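Local coordinates for putative peptidase (Bacteroides fragilis, PDB 5DYN), which probably cleaves peptide bonds as a cysteine protease of the clostripain (C11) family and has been linked to activation of the B. fragilis toxin, at residues A18-P23 with L44-S49; Y158-F163 with L211-P216. One frame throughout, in Å; residues are numbered along the deposited sequence.

Contact 1: A18-P23 with L44-S49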
# COMPACT_ATOMS: atom_id res chain seq x y z
N ALA B 18 -12.67 -4.24 -8.54
CA ALA B 18 -11.87 -5.21 -9.29
C ALA B 18 -11.47 -6.41 -8.44
O ALA B 18 -11.46 -7.54 -8.92
CB ALA B 18 -10.64 -4.53 -9.86
N LEU B 19 -11.13 -6.17 -7.18
CA LEU B 19 -10.65 -7.23 -6.30
C LEU B 19 -11.77 -8.16 -5.82
O LEU B 19 -11.52 -9.10 -5.07
CB LEU B 19 -9.92 -6.63 -5.09
CG LEU B 19 -8.57 -5.98 -5.39
CD1 LEU B 19 -7.98 -5.34 -4.14
CD2 LEU B 19 -7.60 -7.01 -5.97
N GLN B 20 -12.99 -7.91 -6.27
CA GLN B 20 -14.12 -8.74 -5.90
C GLN B 20 -14.08 -10.10 -6.60
O GLN B 20 -14.60 -11.09 -6.07
CB GLN B 20 -15.44 -8.03 -6.20
CG GLN B 20 -15.69 -6.81 -5.33
CD GLN B 20 -15.51 -7.11 -3.85
OE1 GLN B 20 -16.40 -7.66 -3.21
NE2 GLN B 20 -14.35 -6.74 -3.30
N VAL B 21 -13.46 -10.15 -7.78
CA VAL B 21 -13.32 -11.41 -8.49
C VAL B 21 -12.12 -12.19 -7.96
O VAL B 21 -11.93 -13.36 -8.28
CB VAL B 21 -13.16 -11.20 -10.01
CG1 VAL B 21 -14.36 -10.47 -10.58
CG2 VAL B 21 -11.87 -10.45 -10.32
N ALA B 22 -11.32 -11.52 -7.13
CA ALA B 22 -10.19 -12.17 -6.50
C ALA B 22 -10.66 -13.05 -5.35
O ALA B 22 -11.66 -12.74 -4.71
CB ALA B 22 -9.18 -11.14 -5.99
N PRO B 23 -9.95 -14.16 -5.10
CA PRO B 23 -10.23 -14.93 -3.89
C PRO B 23 -9.79 -14.12 -2.68
O PRO B 23 -9.07 -13.14 -2.85
CB PRO B 23 -9.37 -16.19 -4.06
CG PRO B 23 -8.25 -15.75 -4.94
CD PRO B 23 -8.84 -14.73 -5.88
N LEU B 44 -10.56 -1.58 1.51
CA LEU B 44 -10.17 -2.90 1.02
C LEU B 44 -10.19 -3.96 2.12
O LEU B 44 -9.58 -5.02 1.97
CB LEU B 44 -8.77 -2.84 0.39
CG LEU B 44 -8.57 -1.90 -0.80
CD1 LEU B 44 -7.16 -2.03 -1.36
CD2 LEU B 44 -9.61 -2.16 -1.88
N ARG B 45 -10.88 -3.67 3.22
CA ARG B 45 -10.89 -4.57 4.38
C ARG B 45 -11.50 -5.93 4.05
O ARG B 45 -11.19 -6.93 4.70
CB ARG B 45 -11.64 -3.92 5.55
CG ARG B 45 -13.14 -3.82 5.34
CD ARG B 45 -13.78 -2.84 6.31
NE ARG B 45 -15.23 -2.79 6.16
CZ ARG B 45 -15.85 -2.14 5.18
NH1 ARG B 45 -15.16 -1.49 4.26
NH2 ARG B 45 -17.18 -2.15 5.12
N ASP B 46 -12.35 -5.97 3.03
CA ASP B 46 -13.06 -7.19 2.66
C ASP B 46 -12.34 -7.97 1.57
O ASP B 46 -12.83 -9.00 1.11
CB ASP B 46 -14.48 -6.85 2.20
CG ASP B 46 -14.50 -5.87 1.04
OD1 ASP B 46 -13.68 -4.93 1.04
OD2 ASP B 46 -15.34 -6.04 0.13
N CYS B 47 -11.17 -7.48 1.17
CA CYS B 47 -10.42 -8.11 0.08
C CYS B 47 -9.32 -9.02 0.59
O CYS B 47 -8.83 -9.89 -0.14
CB CYS B 47 -9.81 -7.04 -0.83
SG CYS B 47 -11.04 -6.10 -1.74
N GLY B 48 -8.91 -8.82 1.83
CA GLY B 48 -7.83 -9.60 2.39
C GLY B 48 -7.69 -9.45 3.88
O GLY B 48 -8.54 -8.83 4.53
N SER B 49 -6.62 -10.01 4.42
CA SER B 49 -6.40 -9.99 5.86
C SER B 49 -5.44 -8.88 6.28
O SER B 49 -5.68 -8.20 7.27
CB SER B 49 -5.86 -11.35 6.32
OG SER B 49 -6.67 -12.40 5.83
O HOH W 1 -10.84 -10.52 -2.44
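Both segments carry the chain from a helix into a strand. Ala18 closes helix 12-18, and a type I beta turn runs from Ala18 to Val21. Residues 44-49 follow helix 38-43, and a bond from Cys47 N to Leu44 O (3.0 Å) tightens their bend. The backbones come nearest at Leu19 and Cys47, whose CA atoms are 6.4 Å apart. No direct hydrogen bond joins the two segments. A water lies between them, 3.1 Å from both Leu19 O and Cys47 O and placed to donate to either; it has more acceptors in reach than protons.

Leu19 and Cys47 carry the apolar part, and their CB atoms point at the opposite segment. Cys47 SG lies anti to its carbonyl carbon (chi1 -67°) and sits 3.6 Å from Leu19 CB. Leu19 CD1 reaches on past the sulfur to Leu44 CD2, at 4.2 Å. Leu28 of strand 25-31 packs on Leu19, Leu44 and Cys47 together.

Gln20 is bent at chi2 (-51°), which brings its amide back toward Cys47, with Gln20 NE2 3.7 Å from Cys47 SG. The Gln20 and Asp46 side chains cross at about a right angle, yet their amide and carboxylate planes are only 29° apart. Both polar ends are tied to His16: Gln20 NE2 bonds to His16 O, and Asp46 OD2 to His16 NE2. Ile99 of the neighbouring subunit packs on Leu19.

Strands 25-31 and 50-53 are parallel neighbours, joined through helix 38-43. The contact thus pairs the turns that enter two adjacent strands of a beta-alpha-beta crossover in an alpha/beta fold.

Contact 2: Y158-F163 with L211-P216. With NA (sodium ion), chain J; NA (sodium ion), chain G.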
# COMPACT_ATOMS: atom_id res chain seq x y z
N TYR B 158 -1.27 12.44 7.25
CA TYR B 158 -0.75 12.60 8.60
C TYR B 158 -0.95 11.31 9.39
O TYR B 158 -1.80 10.49 9.05
CB TYR B 158 -1.45 13.75 9.32
CG TYR B 158 -1.10 15.11 8.80
CD1 TYR B 158 -1.77 15.66 7.71
CD2 TYR B 158 -0.10 15.87 9.40
CE1 TYR B 158 -1.45 16.92 7.23
CE2 TYR B 158 0.22 17.13 8.93
CZ TYR B 158 -0.46 17.65 7.84
OH TYR B 158 -0.14 18.90 7.37
N ASP B 159 -0.16 11.13 10.44
CA ASP B 159 -0.30 9.95 11.29
C ASP B 159 -1.62 9.99 12.05
O ASP B 159 -1.90 10.94 12.78
CB ASP B 159 0.88 9.84 12.25
CG ASP B 159 0.81 8.59 13.09
OD1 ASP B 159 1.16 7.51 12.56
OD2 ASP B 159 0.41 8.68 14.27
N LEU B 160 -2.43 8.95 11.88
CA LEU B 160 -3.76 8.89 12.49
C LEU B 160 -3.70 8.92 14.01
O LEU B 160 -4.43 9.68 14.65
CB LEU B 160 -4.50 7.64 12.02
CG LEU B 160 -5.84 7.35 12.69
CD1 LEU B 160 -6.85 8.44 12.36
CD2 LEU B 160 -6.37 5.98 12.29
N ASP B 161 -2.83 8.10 14.58
CA ASP B 161 -2.72 8.00 16.03
C ASP B 161 -2.31 9.32 16.68
O ASP B 161 -2.90 9.73 17.68
CB ASP B 161 -1.71 6.91 16.41
CG ASP B 161 -1.41 6.91 17.90
OD1 ASP B 161 -2.20 6.31 18.66
OD2 ASP B 161 -0.38 7.50 18.30
N ARG B 162 -1.32 9.99 16.10
CA ARG B 162 -0.86 11.26 16.65
C ARG B 162 -1.90 12.36 16.49
O ARG B 162 -1.97 13.28 17.31
CB ARG B 162 0.46 11.68 16.00
CG ARG B 162 1.64 10.79 16.35
CD ARG B 162 2.02 10.91 17.82
NE ARG B 162 1.23 10.03 18.68
CZ ARG B 162 1.28 10.03 20.01
NH1 ARG B 162 2.08 10.87 20.65
NH2 ARG B 162 0.52 9.19 20.69
N PHE B 163 -2.71 12.26 15.45
CA PHE B 163 -3.79 13.21 15.23
C PHE B 163 -4.90 13.06 16.28
O PHE B 163 -5.39 14.06 16.82
CB PHE B 163 -4.37 13.05 13.82
CG PHE B 163 -5.64 13.82 13.60
CD1 PHE B 163 -5.63 15.21 13.61
CD2 PHE B 163 -6.84 13.16 13.37
CE1 PHE B 163 -6.80 15.92 13.40
CE2 PHE B 163 -8.01 13.88 13.16
CZ PHE B 163 -7.99 15.26 13.18
N LEU B 211 0.23 4.36 10.13
CA LEU B 211 -1.01 4.40 9.37
C LEU B 211 -1.45 5.84 9.19
O LEU B 211 -1.63 6.56 10.17
CB LEU B 211 -2.11 3.59 10.06
CG LEU B 211 -3.42 3.43 9.29
CD1 LEU B 211 -3.22 2.58 8.04
CD2 LEU B 211 -4.50 2.82 10.18
N SER B 212 -1.63 6.26 7.94
CA SER B 212 -1.92 7.66 7.67
C SER B 212 -3.41 7.96 7.67
O SER B 212 -4.25 7.06 7.57
CB SER B 212 -1.32 8.08 6.33
OG SER B 212 -2.11 7.60 5.26
N THR B 213 -3.73 9.24 7.79
CA THR B 213 -5.10 9.72 7.68
C THR B 213 -5.11 11.05 6.95
O THR B 213 -4.10 11.75 6.89
CB THR B 213 -5.75 9.90 9.06
OG1 THR B 213 -7.11 10.32 8.88
CG2 THR B 213 -5.01 10.95 9.87
N TYR B 214 -6.26 11.41 6.39
CA TYR B 214 -6.43 12.73 5.81
C TYR B 214 -6.87 13.71 6.89
O TYR B 214 -7.45 13.31 7.90
CB TYR B 214 -7.43 12.70 4.66
CG TYR B 214 -7.68 14.06 4.03
CD1 TYR B 214 -6.71 14.67 3.25
CD2 TYR B 214 -8.88 14.73 4.24
CE1 TYR B 214 -6.93 15.91 2.68
CE2 TYR B 214 -9.10 15.97 3.68
CZ TYR B 214 -8.13 16.56 2.90
OH TYR B 214 -8.35 17.79 2.34
N ILE B 215 -6.57 14.98 6.69
CA ILE B 215 -7.05 16.03 7.57
C ILE B 215 -7.53 17.20 6.72
O ILE B 215 -6.78 17.69 5.87
CB ILE B 215 -5.97 16.52 8.56
CG1 ILE B 215 -5.44 15.36 9.40
CG2 ILE B 215 -6.52 17.61 9.46
CD1 ILE B 215 -4.33 15.75 10.35
N PRO B 216 -8.78 17.63 6.92
CA PRO B 216 -9.36 18.76 6.19
C PRO B 216 -8.55 20.05 6.39
O PRO B 216 -7.90 20.23 7.42
CB PRO B 216 -10.76 18.89 6.80
CG PRO B 216 -11.08 17.53 7.29
CD PRO B 216 -9.78 16.97 7.79
NA NA J . -0.42 7.42 3.16
NA NA G . -9.79 9.93 8.91
O HOH W 2 -1.11 6.17 12.72
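Strand 158-159 pairs antiparallel with strand 212-213 and leads straight into a helix capped by Asp159; the second strand supplies ligands to two sodium sites. Tyr158 and Thr213 form the hydrogen-bonded pair. Tyr158 N donates to Thr213 O (2.9 Å, nearly straight at 176°), and Thr213 N donates back to Tyr158 O at 2.6 Å. Leu160 N then donates to Leu211 O at 3.0 Å, although Leu160 already begins the helix.

At the N-cap, Asp159 holds its CG anti to the backbone N (chi1 -177°), and Asp159 OD2 takes Arg162 N at 2.8 Å on its anti lone pair. OD1 turns to Tyr148 OH and Lys209 N. A water donates to Leu211 O, accepts from Asp161 N, and gives a weak bond to Asp159 OD1.

Ile215 puts CD1 between two rings. Ile215 CD1 lies 3.6 Å from both Tyr158 CG and Phe163 CD1. Its CG1 makes a CH-pi contact over one face of Phe163. Leu160 crosses Thr213 at about a right angle, its CD1 against Thr213 CB.

Ser212 OG binds one sodium at 2.7 Å, with Phe34 and Pro55. Thr213 OG1, anti to its backbone N, binds the second, with Tyr227, Trp232 and Trp238. The whole is a two-stranded antiparallel sheet leading into a capped helix, separate from the five-stranded sheet of the domain.

How the contacts relate
The centres of contacts 1 and 2 are about 24 Å apart, and their nearest atoms about 11 Å, so they do not touch. They follow one another along the chain, both within the clostripain-family part that forms this C-terminal piece of the longer protein. Helix 38-43 connects them. It hands over to Leu44 in contact 1, while its Val38 packs on Leu211 and Thr213 of contact 2. Contact 1 lies near the outside, its centre about 18 Å from the centre of the chain, and meets the neighbouring subunit. Contact 2 is buried, its centre about 8 Å from that point. Sodium is bound directly in contact 2, whereas the Leu44 side chain is about 12 Å from a sodium.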